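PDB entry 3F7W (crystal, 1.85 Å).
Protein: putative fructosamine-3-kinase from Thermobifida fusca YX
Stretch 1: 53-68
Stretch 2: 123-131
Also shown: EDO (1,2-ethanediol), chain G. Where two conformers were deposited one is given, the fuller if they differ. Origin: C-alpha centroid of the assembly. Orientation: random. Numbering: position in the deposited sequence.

Stretch 1, residues 53-68: ALDGLFRAEALGLDWL
Stretch 2, residues 123-131: TWDGYIGPL

Residues 53-68 of this putative fructosamine-3-kinase run as a loop, a type II turn (Leu54 to Leu57; Leu57 N to Leu54 O, 3.2 Å) and a helix (57-68) with Gly56 at the N-cap position, whose phi/psi of 83/11 suits glycine. Stretch 2 is extended from Trp124 to Ile128, with a strand at 126-128 and a type II' turn from Ile128 to Leu131. The register runs in opposite directions along the two stretches: CA atoms of Leu54 and Pro130 lie 7.7 Å apart, Leu57 and Tyr127 6.5 Å, Ala60 and Gly126 5.8 Å. Tyr127 (chi1 m, chi2 -87°) points toward the turn, and its OH donates to Asp55 O (2.8 Å). Leu57 CB points sideways, yet chi1 t and chi2 p carry CD1 over the Tyr127 ring face, 3.8 Å from the centroid, while Ala60 CB sits at the ring edge, 4.3 Å from Tyr127 CD2. Leu54 (m, t) points toward stretch 2, bringing CD1 to 4.1 Å from Pro130 CB. Trp124 (chi1 p, chi2 81°) lies along the helix: Leu63 CB (chi1 m) covers one face, 4.1 Å from the six-membered centroid, and Gly64 CA lies 3.7 Å from Trp124 CZ2. Trp67 (chi1 t, chi2 78°) offers its face to the Trp124 edge in an offset edge-to-face pair, Trp67 five-membered to Trp124 six-membered ring centroid 5.5 Å, planes at 75°. Water 3 donates to Gly56 O (2.7 Å) and Asp125 O (2.8 Å), bridging the backbones.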

ATOM      1  N   ALA A  53     -18.410   9.429   6.508  1.00 35.47           N
ATOM      2  CA  ALA A  53     -17.165   8.763   6.184  1.00 35.48           C
ATOM      3  C   ALA A  53     -17.467   7.421   5.526  1.00 31.47           C
ATOM      4  O   ALA A  53     -18.481   6.795   5.810  1.00 29.28           O
ATOM      5  CB  ALA A  53     -16.401   8.552   7.423  1.00 35.28           C
ATOM      6  N   LEU A  54     -16.536   6.979   4.695  1.00 29.90           N
ATOM      7  CA  LEU A  54     -16.643   5.696   4.022  1.00 26.56           C
ATOM      8  C   LEU A  54     -16.671   4.542   4.985  1.00 24.77           C
ATOM      9  O   LEU A  54     -15.816   4.437   5.885  1.00 26.29           O
ATOM     10  CB  LEU A  54     -15.501   5.541   2.993  1.00 26.96           C
ATOM     11  CG  LEU A  54     -15.691   6.325   1.694  1.00 33.31           C
ATOM     12  CD1 LEU A  54     -14.361   6.572   0.983  1.00 30.88           C
ATOM     13  CD2 LEU A  54     -16.720   5.624   0.765  1.00 28.88           C
ATOM     14  N   ASP A  55     -17.626   3.632   4.781  0.50 23.05           N
ATOM     15  CA  ASP A  55     -17.796   2.401   5.571  0.50 24.20           C
ATOM     16  C   ASP A  55     -16.538   1.508   5.707  0.50 25.90           C
ATOM     17  O   ASP A  55     -16.176   0.833   4.742  0.50 23.17           O
ATOM     18  CB  ASP A  55     -18.920   1.567   4.903  0.50 24.43           C
ATOM     19  CG  ASP A  55     -19.107   0.195   5.526  0.50 29.55           C
ATOM     20  OD1 ASP A  55     -18.856   0.065   6.753  0.50 28.60           O
ATOM     21  OD2 ASP A  55     -19.519  -0.744   4.785  0.50 23.03           O
ATOM     22  N   GLY A  56     -15.912   1.441   6.897  1.00 26.43           N
ATOM     23  CA  GLY A  56     -14.785   0.538   7.073  1.00 27.47           C
ATOM     24  C   GLY A  56     -13.445   1.074   6.597  1.00 26.09           C
ATOM     25  O   GLY A  56     -12.460   0.332   6.531  1.00 28.01           O
ATOM     26  N   LEU A  57     -13.381   2.357   6.277  1.00 27.74           N
ATOM     27  CA  LEU A  57     -12.151   2.936   5.735  1.00 29.98           C
ATOM     28  C   LEU A  57     -10.982   2.866   6.742  1.00 26.59           C
ATOM     29  O   LEU A  57      -9.898   2.312   6.455  1.00 26.10           O
ATOM     30  CB  LEU A  57     -12.414   4.390   5.343  1.00 30.30           C
ATOM     31  CG  LEU A  57     -11.273   5.231   4.744  1.00 38.13           C
ATOM     32  CD1 LEU A  57     -11.062   4.840   3.320  1.00 35.62           C
ATOM     33  CD2 LEU A  57     -11.620   6.720   4.851  1.00 34.83           C
ATOM     34  N   PHE A  58     -11.197   3.452   7.911  1.00 26.79           N
ATOM     35  CA  PHE A  58     -10.148   3.444   8.930  1.00 26.45           C
ATOM     36  C   PHE A  58      -9.880   2.027   9.425  1.00 25.64           C
ATOM     37  O   PHE A  58      -8.729   1.676   9.670  1.00 26.13           O
ATOM     38  CB  PHE A  58     -10.486   4.393  10.080  1.00 29.21           C
ATOM     39  CG  PHE A  58     -10.147   5.826   9.783  1.00 33.31           C
ATOM     40  CD1 PHE A  58     -10.627   6.445   8.632  1.00 45.77           C
ATOM     41  CD2 PHE A  58      -9.395   6.576  10.644  1.00 40.94           C
ATOM     42  CE1 PHE A  58     -10.308   7.779   8.342  1.00 40.79           C
ATOM     43  CE2 PHE A  58      -9.087   7.922  10.349  1.00 35.67           C
ATOM     44  CZ  PHE A  58      -9.526   8.497   9.192  1.00 36.76           C
ATOM     45  N   ARG A  59     -10.932   1.230   9.543  0.50 25.08           N
ATOM     46  CA  ARG A  59     -10.802  -0.166   9.921  0.50 26.58           C
ATOM     47  C   ARG A  59      -9.817  -0.920   9.030  0.50 26.22           C
ATOM     48  O   ARG A  59      -9.007  -1.704   9.511  0.50 25.04           O
ATOM     49  CB  ARG A  59     -12.168  -0.828   9.852  0.50 27.35           C
ATOM     50  CG  ARG A  59     -12.152  -2.349   9.970  0.50 29.05           C
ATOM     51  CD  ARG A  59     -13.573  -2.859  10.024  0.50 33.37           C
ATOM     52  NE  ARG A  59     -14.187  -2.463  11.286  0.50 34.94           N
ATOM     53  CZ  ARG A  59     -14.259  -3.227  12.372  0.50 38.79           C
ATOM     54  NH1 ARG A  59     -13.769  -4.461  12.368  0.50 39.66           N
ATOM     55  NH2 ARG A  59     -14.823  -2.745  13.470  0.50 39.04           N
ATOM     56  N   ALA A  60      -9.897  -0.689   7.726  1.00 25.04           N
ATOM     57  CA  ALA A  60      -9.021  -1.389   6.782  1.00 24.90           C
ATOM     58  C   ALA A  60      -7.551  -1.106   7.084  1.00 25.80           C
ATOM     59  O   ALA A  60      -6.693  -2.015   7.014  1.00 27.05           O
ATOM     60  CB  ALA A  60      -9.370  -0.956   5.310  1.00 24.47           C
ATOM     61  N   GLU A  61      -7.246   0.144   7.409  1.00 24.38           N
ATOM     62  CA  GLU A  61      -5.885   0.520   7.744  1.00 28.17           C
ATOM     63  C   GLU A  61      -5.490  -0.029   9.148  1.00 26.41           C
ATOM     64  O   GLU A  61      -4.399  -0.562   9.282  1.00 27.30           O
ATOM     65  CB  GLU A  61      -5.660   2.021   7.666  1.00 28.19           C
ATOM     66  CG  GLU A  61      -4.136   2.345   7.832  1.00 30.88           C
ATOM     67  CD  GLU A  61      -3.707   3.762   7.585  1.00 31.89           C
ATOM     68  OE1 GLU A  61      -4.457   4.554   7.006  1.00 33.65           O
ATOM     69  OE2 GLU A  61      -2.561   4.081   7.992  1.00 36.77           O
ATOM     70  N   ALA A  62      -6.357   0.113  10.147  1.00 26.23           N
ATOM     71  CA  ALA A  62      -6.028  -0.369  11.520  1.00 25.40           C
ATOM     72  C   ALA A  62      -5.768  -1.885  11.490  1.00 26.61           C
ATOM     73  O   ALA A  62      -4.767  -2.385  12.066  1.00 27.20           O
ATOM     74  CB  ALA A  62      -7.134  -0.011  12.534  1.00 26.03           C
ATOM     75  N   LEU A  63      -6.674  -2.620  10.853  1.00 25.85           N
ATOM     76  CA  LEU A  63      -6.549  -4.083  10.767  1.00 27.03           C
ATOM     77  C   LEU A  63      -5.370  -4.466   9.891  1.00 26.89           C
ATOM     78  O   LEU A  63      -4.637  -5.433  10.182  1.00 27.84           O
ATOM     79  CB  LEU A  63      -7.839  -4.728  10.284  1.00 29.27           C
ATOM     80  CG  LEU A  63      -9.079  -4.592  11.212  1.00 29.32           C
ATOM     81  CD1 LEU A  63     -10.222  -5.483  10.730  1.00 32.19           C
ATOM     82  CD2 LEU A  63      -8.740  -4.913  12.663  1.00 32.45           C
ATOM     83  N   GLY A  64      -5.163  -3.713   8.812  1.00 27.32           N
ATOM     84  CA  GLY A  64      -4.060  -3.990   7.900  1.00 27.04           C
ATOM     85  C   GLY A  64      -2.721  -3.740   8.574  1.00 26.71           C
ATOM     86  O   GLY A  64      -1.812  -4.528   8.420  1.00 28.42           O
ATOM     87  N   LEU A  65      -2.625  -2.669   9.359  1.00 25.40           N
ATOM     88  CA  LEU A  65      -1.394  -2.397  10.112  1.00 26.05           C
ATOM     89  C   LEU A  65      -1.106  -3.519  11.125  1.00 25.99           C
ATOM     90  O   LEU A  65       0.049  -3.974  11.252  1.00 27.73           O
ATOM     91  CB  LEU A  65      -1.469  -1.045  10.823  1.00 27.23           C
ATOM     92  CG  LEU A  65      -1.308   0.233  10.011  1.00 25.24           C
ATOM     93  CD1 LEU A  65      -1.746   1.502  10.799  1.00 28.02           C
ATOM     94  CD2 LEU A  65       0.129   0.385   9.459  1.00 25.10           C
ATOM     95  N   ASP A  66      -2.144  -3.987  11.820  1.00 25.43           N
ATOM     96  CA  ASP A  66      -1.973  -5.039  12.816  1.00 26.42           C
ATOM     97  C   ASP A  66      -1.505  -6.319  12.167  1.00 28.60           C
ATOM     98  O   ASP A  66      -0.631  -7.017  12.669  1.00 27.90           O
ATOM     99  CB  ASP A  66      -3.278  -5.259  13.592  1.00 25.86           C
ATOM    100  CG  ASP A  66      -3.207  -6.433  14.559  1.00 32.92           C
ATOM    101  OD1 ASP A  66      -2.508  -6.328  15.565  1.00 40.53           O
ATOM    102  OD2 ASP A  66      -3.873  -7.441  14.303  1.00 41.09           O
ATOM    103  N   TRP A  67      -2.120  -6.646  11.048  1.00 27.36           N
ATOM    104  CA  TRP A  67      -1.847  -7.882  10.355  1.00 27.35           C
ATOM    105  C   TRP A  67      -0.482  -7.866   9.678  1.00 27.01           C
ATOM    106  O   TRP A  67       0.273  -8.842   9.716  1.00 28.03           O
ATOM    107  CB  TRP A  67      -2.979  -8.113   9.360  1.00 27.54           C
ATOM    108  CG  TRP A  67      -2.898  -9.384   8.536  1.00 29.09           C
ATOM    109  CD1 TRP A  67      -3.213 -10.654   8.940  1.00 32.77           C
ATOM    110  CD2 TRP A  67      -2.586  -9.474   7.138  1.00 29.17           C
ATOM    111  NE1 TRP A  67      -3.052 -11.541   7.889  1.00 34.99           N
ATOM    112  CE2 TRP A  67      -2.690 -10.839   6.769  1.00 30.67           C
ATOM    113  CE3 TRP A  67      -2.233  -8.534   6.163  1.00 30.11           C
ATOM    114  CZ2 TRP A  67      -2.455 -11.281   5.459  1.00 31.26           C
ATOM    115  CZ3 TRP A  67      -1.984  -8.972   4.879  1.00 29.25           C
ATOM    116  CH2 TRP A  67      -2.117 -10.324   4.531  1.00 27.95           C
ATOM    117  N   LEU A  68      -0.138  -6.759   9.056  1.00 27.12           N
ATOM    118  CA  LEU A  68       1.114  -6.639   8.357  1.00 26.66           C
ATOM    119  C   LEU A  68       2.307  -6.536   9.293  1.00 28.23           C
ATOM    120  O   LEU A  68       3.444  -6.895   8.917  1.00 28.36           O
ATOM    121  CB  LEU A  68       0.994  -5.400   7.442  1.00 29.47           C
ATOM    122  CG  LEU A  68       1.891  -5.179   6.276  1.00 35.63           C
ATOM    123  CD1 LEU A  68       1.671  -6.300   5.206  1.00 34.33           C
ATOM    124  CD2 LEU A  68       1.583  -3.741   5.763  1.00 30.26           C
ATOM    125  N   THR A 123      -9.743 -10.536   5.237  1.00 26.61           N
ATOM    126  CA  THR A 123     -11.010 -10.789   5.915  1.00 30.48           C
ATOM    127  C   THR A 123     -11.799  -9.495   6.127  1.00 30.18           C
ATOM    128  O   THR A 123     -12.945  -9.541   6.511  1.00 34.51           O
ATOM    129  CB  THR A 123     -10.800 -11.524   7.281  1.00 30.15           C
ATOM    130  OG1 THR A 123      -9.906 -10.773   8.098  1.00 32.65           O
ATOM    131  CG2 THR A 123     -10.240 -12.929   7.071  1.00 33.86           C
ATOM    132  N   TRP A 124     -11.187  -8.341   5.877  1.00 29.80           N
ATOM    133  CA  TRP A 124     -11.854  -7.045   6.015  1.00 27.93           C
ATOM    134  C   TRP A 124     -12.034  -6.394   4.636  1.00 28.30           C
ATOM    135  O   TRP A 124     -11.266  -6.651   3.704  1.00 27.80           O
ATOM    136  CB  TRP A 124     -11.055  -6.122   6.960  1.00 28.40           C
ATOM    137  CG  TRP A 124      -9.694  -5.835   6.453  1.00 27.22           C
ATOM    138  CD1 TRP A 124      -9.355  -4.905   5.518  1.00 29.19           C
ATOM    139  CD2 TRP A 124      -8.487  -6.521   6.804  1.00 25.07           C
ATOM    140  NE1 TRP A 124      -8.017  -4.977   5.247  1.00 27.85           N
ATOM    141  CE2 TRP A 124      -7.457  -5.968   6.019  1.00 24.02           C
ATOM    142  CE3 TRP A 124      -8.185  -7.588   7.663  1.00 30.12           C
ATOM    143  CZ2 TRP A 124      -6.149  -6.410   6.098  1.00 27.49           C
ATOM    144  CZ3 TRP A 124      -6.869  -8.017   7.757  1.00 29.93           C
ATOM    145  CH2 TRP A 124      -5.865  -7.424   6.977  1.00 30.49           C
ATOM    146  N   ASP A 125     -13.015  -5.513   4.508  1.00 28.17           N
ATOM    147  CA  ASP A 125     -13.257  -4.811   3.245  1.00 26.95           C
ATOM    148  C   ASP A 125     -12.127  -3.837   2.969  1.00 25.54           C
ATOM    149  O   ASP A 125     -11.667  -3.137   3.874  1.00 26.48           O
ATOM    150  CB  ASP A 125     -14.566  -4.037   3.296  1.00 27.91           C
ATOM    151  CG  ASP A 125     -15.817  -4.953   3.352  1.00 35.50           C
ATOM    152  OD1 ASP A 125     -15.755  -6.148   3.000  1.00 37.23           O
ATOM    153  OD2 ASP A 125     -16.873  -4.433   3.724  1.00 44.69           O
ATOM    154  N   GLY A 126     -11.655  -3.800   1.730  1.00 26.44           N
ATOM    155  CA  GLY A 126     -10.497  -2.993   1.414  1.00 25.75           C
ATOM    156  C   GLY A 126     -10.743  -1.647   0.784  1.00 26.17           C
ATOM    157  O   GLY A 126     -11.826  -1.371   0.239  1.00 25.87           O
ATOM    158  N   TYR A 127      -9.720  -0.806   0.878  1.00 25.54           N
ATOM    159  CA  TYR A 127      -9.658   0.477   0.203  1.00 25.44           C
ATOM    160  C   TYR A 127      -8.272   0.695  -0.375  1.00 25.88           C
ATOM    161  O   TYR A 127      -7.237   0.267   0.198  1.00 26.44           O
ATOM    162  CB  TYR A 127      -9.974   1.649   1.155  1.00 24.83           C
ATOM    163  CG  TYR A 127     -11.441   1.764   1.481  1.00 22.89           C
ATOM    164  CD1 TYR A 127     -12.290   2.496   0.647  1.00 24.69           C
ATOM    165  CD2 TYR A 127     -12.000   1.072   2.551  1.00 26.92           C
ATOM    166  CE1 TYR A 127     -13.656   2.584   0.905  1.00 25.13           C
ATOM    167  CE2 TYR A 127     -13.359   1.172   2.826  1.00 26.01           C
ATOM    168  CZ  TYR A 127     -14.184   1.916   1.994  1.00 24.55           C
ATOM    169  OH  TYR A 127     -15.548   2.010   2.256  1.00 26.16           O
ATOM    170  N   ILE A 128      -8.265   1.457  -1.461  1.00 26.80           N
ATOM    171  CA  ILE A 128      -7.036   1.966  -2.046  1.00 29.22           C
ATOM    172  C   ILE A 128      -7.325   3.460  -2.232  1.00 28.82           C
ATOM    173  O   ILE A 128      -8.162   3.858  -3.041  1.00 29.27           O
ATOM    174  CB  ILE A 128      -6.664   1.164  -3.317  1.00 30.00           C
ATOM    175  CG1 ILE A 128      -5.267   1.574  -3.829  1.00 29.51           C
ATOM    176  CG2 ILE A 128      -7.763   1.291  -4.439  1.00 28.60           C
ATOM    177  CD1 ILE A 128      -4.078   1.091  -2.898  1.00 32.49           C
ATOM    178  N   GLY A 129      -6.685   4.274  -1.395  1.00 30.23           N
ATOM    179  CA  GLY A 129      -7.145   5.631  -1.111  1.00 32.52           C
ATOM    180  C   GLY A 129      -8.612   5.608  -0.696  1.00 31.16           C
ATOM    181  O   GLY A 129      -8.986   4.797   0.147  1.00 31.13           O
ATOM    182  N   PRO A 130      -9.444   6.460  -1.310  1.00 31.44           N
ATOM    183  CA  PRO A 130     -10.883   6.453  -1.054  1.00 31.22           C
ATOM    184  C   PRO A 130     -11.665   5.442  -1.897  1.00 27.19           C
ATOM    185  O   PRO A 130     -12.892   5.358  -1.755  1.00 27.78           O
ATOM    186  CB  PRO A 130     -11.300   7.881  -1.443  1.00 33.87           C
ATOM    187  CG  PRO A 130     -10.408   8.226  -2.592  1.00 32.04           C
ATOM    188  CD  PRO A 130      -9.065   7.492  -2.308  1.00 31.15           C
ATOM    189  N   LEU A 131     -11.005   4.691  -2.784  1.00 26.33           N
ATOM    190  CA  LEU A 131     -11.734   3.768  -3.649  1.00 25.60           C
ATOM    191  C   LEU A 131     -11.876   2.418  -2.980  1.00 25.36           C
ATOM    192  O   LEU A 131     -10.885   1.920  -2.401  1.00 28.04           O
ATOM    193  CB  LEU A 131     -11.027   3.543  -5.001  1.00 28.07           C
ATOM    194  CG  LEU A 131     -10.966   4.714  -5.967  1.00 32.26           C
ATOM    195  CD1 LEU A 131     -10.097   4.324  -7.214  1.00 30.93           C
ATOM    196  CD2 LEU A 131     -12.366   5.134  -6.337  1.00 36.07           C
TER
HETATM  197  C1  EDO G 293      -7.159   6.898   6.167  1.00 48.02           C
HETATM  198  O1  EDO G 293      -6.008   6.949   5.314  1.00 39.75           O
HETATM  199  C2  EDO G 293      -7.805   5.563   5.979  1.00 48.04           C
HETATM  200  O2  EDO G 293      -6.887   4.651   6.531  1.00 33.32           O
HETATM  201  O   HOH W   1     -18.798  -3.222   5.264  1.00 48.13           O
HETATM  202  O   HOH W   2     -16.507  -1.510   3.408  1.00 49.06           O
HETATM  203  O   HOH W   3     -12.768  -2.305   6.337  1.00 24.19           O